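Long-range contact in outer membrane protein (Tpn50) (Borrelia burgdorferi, PDB 3OON), which probably binds peptidoglycan through its OmpA-like C-terminal domain, the part in this structure, helping to tie the outer membrane to the cell wall: residues L43-N49 against I119-N123. Sequence-based numbering, arbitrary orientation.
Sequences LEKFKKN and ITILN
Ile121 lays its CD1 over one face of the Phe46 ring, a CH-pi contact with CD1 4.1 Å from the ring centroid and 23° off its normal. Ile121 CG2 touches Phe46 CB at 3.8 Å and Asn49 CB at 3.5 Å, while its CG1 lies 3.7 Å from Leu43 CD2 (Leu43 m, t), which also reaches Ile119 CG2 at 4.4 Å. Ile119 and Ile121 (both m, t) thus share one face of the extended strand; Thr120 points away. Phe46 N hydrogen-bonds to Leu43 O at 3.0 Å; Phe46 (phi/psi -105/70, chi1 m), which also packs on Lys45 of the second subunit, then turns the chain so that Asn49 meets Leu122, CA to CA 5.9 Å. Here Asn49 ND2 (chi1 m) donates to Leu122 O (3.0 Å, N-H...O angle 164°). In this OmpA-like alpha/beta fold, the C-terminal part of helix 33-45 and the loop leading to strand 51-55 pack on the C-terminal end of strand 114-122, held between strands 12-20 and 51-55, with Leu81 of helix 63-83 beside Leu43.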
loop_
_atom_site.group_PDB
_atom_site.type_symbol
_atom_site.label_atom_id
_atom_site.label_comp_id
_atom_site.label_asym_id
_atom_site.label_seq_id
_atom_site.Cartn_x
_atom_site.Cartn_y
_atom_site.Cartn_z
ATOM N N LEU A 43 -8.055 -2.358 6.108
ATOM C CA LEU A 43 -8.283 -2.257 7.557
ATOM C C LEU A 43 -9.160 -3.380 8.086
ATOM O O LEU A 43 -8.930 -3.874 9.192
ATOM C CB LEU A 43 -8.876 -0.894 7.944
ATOM C CG LEU A 43 -8.076 0.376 7.642
ATOM C CD1 LEU A 43 -8.849 1.562 8.162
ATOM C CD2 LEU A 43 -6.665 0.358 8.237
ATOM N N GLU A 44 -10.158 -3.763 7.288
ATOM C CA GLU A 44 -11.039 -4.910 7.544
ATOM C C GLU A 44 -10.271 -6.170 7.910
ATOM O O GLU A 44 -10.735 -6.964 8.731
ATOM C CB GLU A 44 -11.830 -5.244 6.287
ATOM C CG GLU A 44 -13.180 -4.590 6.151
ATOM C CD GLU A 44 -14.023 -5.279 5.093
ATOM O OE1 GLU A 44 -13.507 -5.550 3.985
ATOM O OE2 GLU A 44 -15.202 -5.570 5.376
ATOM N N LYS A 45 -9.115 -6.358 7.275
ATOM C CA LYS A 45 -8.308 -7.556 7.474
ATOM C C LYS A 45 -7.393 -7.484 8.694
ATOM O O LYS A 45 -6.872 -8.505 9.143
ATOM C CB LYS A 45 -7.514 -7.888 6.202
ATOM C CG LYS A 45 -8.397 -8.326 5.029
ATOM C CD LYS A 45 -9.230 -9.557 5.422
ATOM C CE LYS A 45 -9.896 -10.206 4.226
ATOM N NZ LYS A 45 -10.960 -9.345 3.639
ATOM N N PHE A 46 -7.197 -6.272 9.216
ATOM C CA PHE A 46 -6.451 -6.068 10.447
ATOM C C PHE A 46 -7.497 -5.760 11.507
ATOM O O PHE A 46 -7.614 -4.638 12.009
ATOM C CB PHE A 46 -5.417 -4.945 10.279
ATOM C CG PHE A 46 -4.251 -5.329 9.414
ATOM C CD1 PHE A 46 -3.079 -5.820 9.980
ATOM C CD2 PHE A 46 -4.327 -5.216 8.026
ATOM C CE1 PHE A 46 -1.989 -6.182 9.177
ATOM C CE2 PHE A 46 -3.247 -5.568 7.218
ATOM C CZ PHE A 46 -2.074 -6.049 7.797
ATOM N N LYS A 47 -8.259 -6.801 11.831
ATOM C CA LYS A 47 -9.463 -6.683 12.649
ATOM C C LYS A 47 -9.213 -6.219 14.086
ATOM O O LYS A 47 -9.964 -5.401 14.618
ATOM C CB LYS A 47 -10.242 -8.009 12.637
ATOM C CG LYS A 47 -9.398 -9.239 12.313
ATOM C CD LYS A 47 -10.157 -10.524 12.595
ATOM C CE LYS A 47 -9.582 -11.687 11.803
ATOM N NZ LYS A 47 -8.093 -11.694 11.825
ATOM N N LYS A 48 -8.155 -6.742 14.705
ATOM C CA LYS A 48 -7.874 -6.495 16.124
ATOM C C LYS A 48 -7.127 -5.187 16.369
ATOM O O LYS A 48 -7.119 -4.666 17.484
ATOM C CB LYS A 48 -7.088 -7.662 16.728
ATOM C CG LYS A 48 -7.960 -8.777 17.299
ATOM C CD LYS A 48 -7.120 -9.824 18.020
ATOM C CE LYS A 48 -7.951 -10.609 19.028
ATOM N NZ LYS A 48 -8.374 -9.744 20.164
ATOM N N ASN A 49 -6.508 -4.652 15.322
ATOM C CA ASN A 49 -5.676 -3.453 15.458
ATOM C C ASN A 49 -6.435 -2.152 15.683
ATOM O O ASN A 49 -7.485 -1.914 15.083
ATOM C CB ASN A 49 -4.754 -3.288 14.250
ATOM C CG ASN A 49 -3.984 -4.550 13.931
ATOM O OD1 ASN A 49 -4.568 -5.560 13.534
ATOM N ND2 ASN A 49 -2.674 -4.507 14.114
ATOM N N ILE A 119 -2.824 7.037 7.832
ATOM C CA ILE A 119 -3.469 6.125 8.752
ATOM C C ILE A 119 -2.448 5.049 9.108
ATOM O O ILE A 119 -1.852 4.419 8.217
ATOM C CB ILE A 119 -4.710 5.475 8.139
ATOM C CG1 ILE A 119 -5.787 6.524 7.848
ATOM C CG2 ILE A 119 -5.265 4.400 9.084
ATOM C CD1 ILE A 119 -7.028 5.982 7.133
ATOM N N THR A 120 -2.227 4.846 10.397
ATOM C CA THR A 120 -1.306 3.809 10.848
ATOM C C THR A 120 -2.066 2.649 11.484
ATOM O O THR A 120 -2.854 2.852 12.407
ATOM C CB THR A 120 -0.259 4.375 11.817
ATOM O OG1 THR A 120 0.454 5.437 11.166
ATOM C CG2 THR A 120 0.750 3.298 12.237
ATOM N N ILE A 121 -1.831 1.443 10.973
ATOM C CA ILE A 121 -2.365 0.238 11.603
ATOM C C ILE A 121 -1.423 -0.056 12.754
ATOM O O ILE A 121 -0.279 -0.474 12.545
ATOM C CB ILE A 121 -2.452 -0.953 10.634
ATOM C CG1 ILE A 121 -3.258 -0.563 9.387
ATOM C CG2 ILE A 121 -3.106 -2.153 11.331
ATOM C CD1 ILE A 121 -3.165 -1.574 8.241
ATOM N N LEU A 122 -1.891 0.222 13.968
ATOM C CA LEU A 122 -1.038 0.161 15.152
ATOM C C LEU A 122 -0.777 -1.273 15.562
ATOM O O LEU A 122 -1.682 -2.107 15.548
ATOM C CB LEU A 122 -1.664 0.938 16.315
ATOM C CG LEU A 122 -1.952 2.423 16.069
ATOM C CD1 LEU A 122 -2.739 2.992 17.235
ATOM C CD2 LEU A 122 -0.656 3.232 15.819
ATOM N N ASN A 123 0.469 -1.539 15.927
ATOM C CA ASN A 123 0.903 -2.870 16.340
ATOM C C ASN A 123 0.059 -3.498 17.447
ATOM O O ASN A 123 -0.470 -4.606 17.275
ATOM C CB ASN A 123 2.369 -2.829 16.752
ATOM C CG ASN A 123 3.288 -3.271 15.642
ATOM O OD1 ASN A 123 3.907 -2.446 14.966
ATOM N ND2 ASN A 123 3.384 -4.585 15.441
#